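Local coordinates for acetyl xylan esterase (Metagenome, PDB 6XYC), which probably hydrolyses both feruloyl and acetyl esters on xylan, as a bifunctional serine-type carbohydrate esterase of the alpha/beta-hydrolase fold, at residues S11-N16 with N26-L31; A38-I43 with N109-F114. One frame throughout, in Å; residues are numbered along the deposited sequence.

Interaction 1: S11-N16 with N26-L31; sequences SWTNVN and NLDIYL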
loop_
_atom_site.group_PDB
_atom_site.type_symbol
_atom_site.label_atom_id
_atom_site.label_comp_id
_atom_site.label_asym_id
_atom_site.label_seq_id
_atom_site.Cartn_x
_atom_site.Cartn_y
_atom_site.Cartn_z
ATOM N N SER A 11 16.311 5.868 -13.777
ATOM C CA SER A 11 16.061 5.759 -12.352
ATOM C C SER A 11 16.396 7.083 -11.687
ATOM O O SER A 11 17.384 7.737 -12.035
ATOM C CB SER A 11 16.882 4.630 -11.712
ATOM O OG SER A 11 18.271 4.903 -11.762
ATOM N N TRP A 12 15.536 7.487 -10.759
ATOM C CA TRP A 12 15.838 8.519 -9.778
ATOM C C TRP A 12 15.728 7.850 -8.414
ATOM O O TRP A 12 14.666 7.315 -8.079
ATOM C CB TRP A 12 14.867 9.694 -9.858
ATOM C CG TRP A 12 14.864 10.505 -11.123
ATOM C CD1 TRP A 12 15.553 11.664 -11.361
ATOM C CD2 TRP A 12 14.086 10.253 -12.298
ATOM N NE1 TRP A 12 15.265 12.133 -12.620
ATOM C CE2 TRP A 12 14.371 11.283 -13.218
ATOM C CE3 TRP A 12 13.185 9.249 -12.668
ATOM C CZ2 TRP A 12 13.782 11.340 -14.480
ATOM C CZ3 TRP A 12 12.605 9.303 -13.925
ATOM C CH2 TRP A 12 12.910 10.341 -14.818
ATOM N N THR A 13 16.807 7.858 -7.633
ATOM C CA THR A 13 16.744 7.271 -6.302
ATOM C C THR A 13 16.892 8.343 -5.231
ATOM O O THR A 13 17.561 9.363 -5.428
ATOM C CB THR A 13 17.811 6.182 -6.110
ATOM O OG1 THR A 13 19.108 6.684 -6.448
ATOM C CG2 THR A 13 17.483 4.972 -6.977
ATOM N N ASN A 14 16.225 8.104 -4.099
ATOM C CA ASN A 14 16.285 8.993 -2.938
ATOM C C ASN A 14 15.824 10.407 -3.295
ATOM O O ASN A 14 16.505 11.402 -3.032
ATOM C CB ASN A 14 17.688 8.987 -2.337
ATOM C CG ASN A 14 17.984 7.691 -1.605
ATOM O OD1 ASN A 14 17.256 7.308 -0.692
ATOM N ND2 ASN A 14 19.039 6.999 -2.017
ATOM N N VAL A 15 14.642 10.475 -3.895
ATOM C CA VAL A 15 13.937 11.726 -4.138
ATOM C C VAL A 15 13.017 11.966 -2.950
ATOM O O VAL A 15 12.168 11.126 -2.633
ATOM C CB VAL A 15 13.145 11.659 -5.451
ATOM C CG1 VAL A 15 12.333 12.915 -5.642
ATOM C CG2 VAL A 15 14.092 11.412 -6.624
ATOM N N ASN A 16 13.200 13.092 -2.271
ATOM C CA ASN A 16 12.350 13.425 -1.136
ATOM C C ASN A 16 11.010 13.942 -1.647
ATOM O O ASN A 16 10.966 14.823 -2.512
ATOM C CB ASN A 16 13.021 14.466 -0.244
ATOM C CG ASN A 16 12.256 14.700 1.044
ATOM O OD1 ASN A 16 11.326 15.506 1.086
ATOM N ND2 ASN A 16 12.636 13.983 2.102
ATOM N N ASN A 26 11.645 9.639 1.475
ATOM C CA ASN A 26 12.257 9.472 0.167
ATOM C C ASN A 26 11.525 8.403 -0.633
ATOM O O ASN A 26 10.861 7.525 -0.081
ATOM C CB ASN A 26 13.731 9.089 0.294
ATOM C CG ASN A 26 14.603 10.245 0.723
ATOM O OD1 ASN A 26 14.182 11.399 0.726
ATOM N ND2 ASN A 26 15.847 9.933 1.080
ATOM N N LEU A 27 11.670 8.482 -1.952
ATOM C CA LEU A 27 11.164 7.446 -2.838
ATOM C C LEU A 27 12.146 7.242 -3.981
ATOM O O LEU A 27 13.032 8.066 -4.218
ATOM C CB LEU A 27 9.774 7.802 -3.385
ATOM C CG LEU A 27 9.550 9.186 -3.987
ATOM C CD1 LEU A 27 10.069 9.258 -5.403
ATOM C CD2 LEU A 27 8.056 9.511 -3.924
ATOM N N ASP A 28 11.984 6.121 -4.678
ATOM C CA ASP A 28 12.753 5.808 -5.874
ATOM C C ASP A 28 11.793 5.677 -7.047
ATOM O O ASP A 28 10.691 5.141 -6.897
ATOM C CB ASP A 28 13.550 4.515 -5.701
ATOM C CG ASP A 28 14.445 4.537 -4.478
ATOM O OD1 ASP A 28 14.913 5.634 -4.096
ATOM O OD2 ASP A 28 14.670 3.452 -3.907
ATOM N N ILE A 29 12.208 6.164 -8.216
ATOM C CA ILE A 29 11.380 6.118 -9.418
ATOM C C ILE A 29 12.150 5.389 -10.511
ATOM O O ILE A 29 13.301 5.730 -10.790
ATOM C CB ILE A 29 10.986 7.531 -9.889
ATOM C CG1 ILE A 29 10.205 8.269 -8.802
ATOM C CG2 ILE A 29 10.167 7.448 -11.165
ATOM C CD1 ILE A 29 9.950 9.728 -9.118
ATOM N N TYR A 30 11.513 4.403 -11.135
ATOM C CA TYR A 30 12.096 3.639 -12.234
ATOM C C TYR A 30 11.148 3.664 -13.426
ATOM O O TYR A 30 9.941 3.467 -13.261
ATOM C CB TYR A 30 12.365 2.184 -11.833
ATOM C CG TYR A 30 13.260 2.013 -10.630
ATOM C CD1 TYR A 30 14.634 1.919 -10.772
ATOM C CD2 TYR A 30 12.727 1.930 -9.349
ATOM C CE1 TYR A 30 15.455 1.753 -9.677
ATOM C CE2 TYR A 30 13.541 1.771 -8.245
ATOM C CZ TYR A 30 14.909 1.681 -8.416
ATOM O OH TYR A 30 15.732 1.518 -7.326
ATOM N N LEU A 31 11.694 3.902 -14.636
ATOM C CA LEU A 31 10.902 3.828 -15.857
ATOM C C LEU A 31 11.295 2.590 -16.664
ATOM O O LEU A 31 12.471 2.212 -16.673
ATOM C CB LEU A 31 11.091 5.073 -16.726
ATOM C CG LEU A 31 10.938 6.423 -16.020
ATOM C CD1 LEU A 31 11.210 7.567 -16.991
ATOM C CD2 LEU A 31 9.554 6.560 -15.393
#
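W12 and I29 form a hydrogen-bonded antiparallel pair, W12 N giving to I29 O at 2.8 Å and W12 O receiving I29 N. Further along this hairpin V15 and L27 do the same, but the register has slipped by one residue: N14 and V15 both face L27, a G1 beta bulge, with N14 holding positive phi (58°).

At the bulge a side chain takes up N14 N: D28 OD1 accepts it at 2.8 Å, nearly straight at the hydrogen (169°), and also forms a salt bridge with K56 NZ, which binds N14 OD1 as well. An alanine in place of D28 would probably leave the N14 amide without this acceptor and K56 without this counter-charge, making the bulge less firmly set. Beyond it the N26 amide spans two asparagines, its ND2 weakly bonded to N14 OD1 and its OD1 to N16 ND2, whose stronger partner is D20.

Apolar contacts line the face carrying W12, V15, L27 and I29. W12 CG is anti to the carbonyl carbon (chi1 -64°), and the six-membered part of the indole does the touching: CE3 lies 3.8 Å from I29 CG2, while CZ3 is approached near the ring plane by L31 CD1. V15 CB rests 3.9 Å from L27 CD1. Across the sheet, S11 CB packs 3.6 Å from Y30 CD1.

Strand 26-32 is sandwiched in the sheet between strand 8-16 and strand 73-77, where I75 meets L27 and I29. Y108 meets W12 edge-to-face on one side; helix 56-69 reaches Y30 from the other.

Interaction 2: A38-I43 with N109-F114; sequences AYKAII and NIDPSF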
loop_
_atom_site.group_PDB
_atom_site.type_symbol
_atom_site.label_atom_id
_atom_site.label_comp_id
_atom_site.label_asym_id
_atom_site.label_seq_id
_atom_site.Cartn_x
_atom_site.Cartn_y
_atom_site.Cartn_z
ATOM N N ALA A 38 5.353 8.395 -22.358
ATOM C CA ALA A 38 5.026 8.509 -20.944
ATOM C C ALA A 38 4.664 7.125 -20.428
ATOM O O ALA A 38 4.442 6.187 -21.201
ATOM C CB ALA A 38 3.881 9.495 -20.700
ATOM N N TYR A 39 4.591 7.001 -19.106
ATOM C CA TYR A 39 4.329 5.717 -18.468
ATOM C C TYR A 39 3.290 5.868 -17.369
ATOM O O TYR A 39 3.431 6.725 -16.490
ATOM C CB TYR A 39 5.606 5.127 -17.862
ATOM C CG TYR A 39 6.773 5.034 -18.811
ATOM C CD1 TYR A 39 6.943 3.923 -19.622
ATOM C CD2 TYR A 39 7.708 6.060 -18.889
ATOM C CE1 TYR A 39 8.012 3.829 -20.485
ATOM C CE2 TYR A 39 8.776 5.977 -19.751
ATOM C CZ TYR A 39 8.922 4.861 -20.540
ATOM O OH TYR A 39 9.988 4.788 -21.394
ATOM N N LYS A 40 2.264 5.022 -17.409
ATOM C CA LYS A 40 1.380 4.865 -16.263
ATOM C C LYS A 40 2.181 4.357 -15.069
ATOM O O LYS A 40 3.201 3.679 -15.220
ATOM C CB LYS A 40 0.239 3.902 -16.604
ATOM C CG LYS A 40 -0.339 4.110 -18.002
ATOM C CD LYS A 40 -1.814 4.519 -17.976
ATOM C CE LYS A 40 -2.276 5.018 -19.338
ATOM N NZ LYS A 40 -3.348 4.164 -19.929
ATOM N N ALA A 41 1.724 4.704 -13.867
ATOM C CA ALA A 41 2.551 4.569 -12.679
ATOM C C ALA A 41 1.942 3.617 -11.657
ATOM O O ALA A 41 0.718 3.542 -11.489
ATOM C CB ALA A 41 2.793 5.933 -12.015
ATOM N N ILE A 42 2.825 2.894 -10.964
ATOM C CA ILE A 42 2.450 2.036 -9.843
ATOM C C ILE A 42 3.324 2.416 -8.653
ATOM O O ILE A 42 4.559 2.374 -8.751
ATOM C CB ILE A 42 2.624 0.542 -10.160
ATOM C CG1 ILE A 42 1.854 0.161 -11.429
ATOM C CG2 ILE A 42 2.175 -0.306 -8.968
ATOM C CD1 ILE A 42 0.353 0.260 -11.306
ATOM N N ILE A 43 2.691 2.773 -7.537
ATOM C CA ILE A 43 3.394 3.019 -6.282
ATOM C C ILE A 43 3.459 1.712 -5.505
ATOM O O ILE A 43 2.449 1.012 -5.355
ATOM C CB ILE A 43 2.694 4.115 -5.467
ATOM C CG1 ILE A 43 2.834 5.464 -6.182
ATOM C CG2 ILE A 43 3.281 4.192 -4.063
ATOM C CD1 ILE A 43 1.928 6.546 -5.645
ATOM N N ASN A 109 8.282 11.789 -16.789
ATOM C CA ASN A 109 7.705 11.077 -17.931
ATOM C C ASN A 109 6.609 10.113 -17.494
ATOM O O ASN A 109 6.441 9.040 -18.080
ATOM C CB ASN A 109 8.780 10.326 -18.721
ATOM C CG ASN A 109 9.839 11.245 -19.273
ATOM O OD1 ASN A 109 9.656 12.460 -19.342
ATOM N ND2 ASN A 109 10.957 10.666 -19.686
ATOM N N ILE A 110 5.869 10.481 -16.455
ATOM C CA ILE A 110 4.800 9.648 -15.918
ATOM C C ILE A 110 3.467 10.168 -16.436
ATOM O O ILE A 110 3.228 11.382 -16.467
ATOM C CB ILE A 110 4.833 9.623 -14.377
ATOM C CG1 ILE A 110 6.027 8.792 -13.898
ATOM C CG2 ILE A 110 3.531 9.057 -13.842
ATOM C CD1 ILE A 110 6.376 8.990 -12.450
ATOM N N ASP A 111 2.608 9.244 -16.874
ATOM C CA ASP A 111 1.243 9.531 -17.295
ATOM C C ASP A 111 0.339 9.485 -16.068
ATOM O O ASP A 111 -0.005 8.392 -15.597
ATOM C CB ASP A 111 0.796 8.515 -18.350
ATOM C CG ASP A 111 -0.615 8.755 -18.835
ATOM O OD1 ASP A 111 -1.016 8.095 -19.811
ATOM O OD2 ASP A 111 -1.327 9.591 -18.246
ATOM N N PRO A 112 -0.067 10.630 -15.521
ATOM C CA PRO A 112 -0.847 10.633 -14.276
ATOM C C PRO A 112 -2.303 10.218 -14.434
ATOM O O PRO A 112 -3.062 10.332 -13.467
ATOM C CB PRO A 112 -0.754 12.097 -13.821
ATOM C CG PRO A 112 -0.685 12.871 -15.108
ATOM C CD PRO A 112 0.098 11.992 -16.073
ATOM N N SER A 113 -2.728 9.756 -15.615
ATOM C CA SER A 113 -4.101 9.288 -15.783
ATOM C C SER A 113 -4.342 7.943 -15.112
ATOM O O SER A 113 -5.499 7.553 -14.937
ATOM C CB SER A 113 -4.446 9.191 -17.270
ATOM O OG SER A 113 -3.678 8.194 -17.921
ATOM N N PHE A 114 -3.280 7.230 -14.737
ATOM C CA PHE A 114 -3.407 6.005 -13.960
ATOM C C PHE A 114 -2.272 5.931 -12.953
ATOM O O PHE A 114 -1.099 5.912 -13.336
ATOM C CB PHE A 114 -3.393 4.765 -14.856
ATOM C CG PHE A 114 -3.640 3.489 -14.110
ATOM C CD1 PHE A 114 -4.931 3.098 -13.793
ATOM C CD2 PHE A 114 -2.583 2.689 -13.697
ATOM C CE1 PHE A 114 -5.165 1.930 -13.100
ATOM C CE2 PHE A 114 -2.812 1.516 -13.002
ATOM C CZ PHE A 114 -4.106 1.134 -12.706
#
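Two parallel strands of the central alpha/beta-hydrolase sheet meet here, strand 39-45 and the short strand 110-111, just before the latter's chain turns a corner and resumes as strand 114-120. Y39 uses both backbone polar atoms: its N gives to N109 O at 2.9 Å, and its O takes D111 N, the donor standing well above the carbonyl plane. After the corner the pairing resumes at A41, whose N reaches F114 O at 3.1 Å in a nearly straight bond (172°).

Between these bonds lies a type I turn from D111 to F114. D111 OD2 pins it by accepting both S113 N, an Asx turn, and S113 OG at 2.8 Å, the two donors coming from the same face of the carboxylate. D111 CG stands anti to the backbone N (chi1 -180°), and the side chain runs beside that of K40, pointing the same way. Their contact is through carbon, K40 CE sitting 3.4 Å from D111 OD1. The ammonium is farther off, with NZ 4.6 Å from OD1, too long for a salt bridge, though the opposite charges probably still attract; NZ also bonds weakly to S283 O of helix 269-284. K40 also crosses F114 at about a right angle, its CD packed 3.5 Å from F114 CB.

On the face carrying Y39 and I110, A41 CB meets I110 CG2 at 3.7 Å; back on the K40 side, I42 CD1 approaches the edge of the F114 ring at CE2, 3.8 Å away.

Strand 73-77 flanks strand 39-45 on its far side, exchanging backbone bonds through A73 and I75. Helix 269-284 packs against I42 and F114 through F279, while Y39 leans on P32 of strand 26-32.

How the interactions relate
Interaction 1 closes before interaction 2 opens along the chain, and both belong to one mixed sheet, with centres about 14 Å apart. Strand 73-77 lies between strands 26-32 and 39-45, yet the contacts touch directly: L31 CB packs 3.9 Å from Y39 CE2, L31 CD1 lies 4.1 Å from N109 CB, and I29 CG2 approaches I110 CD1 at 4.3 Å. Neither contact includes a residue of the inhibitor pocket. Interaction 2 is the more closely tied to it by chain: strand 39-45 leads to G47 and S48, and strand 114-120 to S121, the likely nucleophile of a Ser-His-Asp triad. Interaction 1 forms the antiparallel flank of that scaffold.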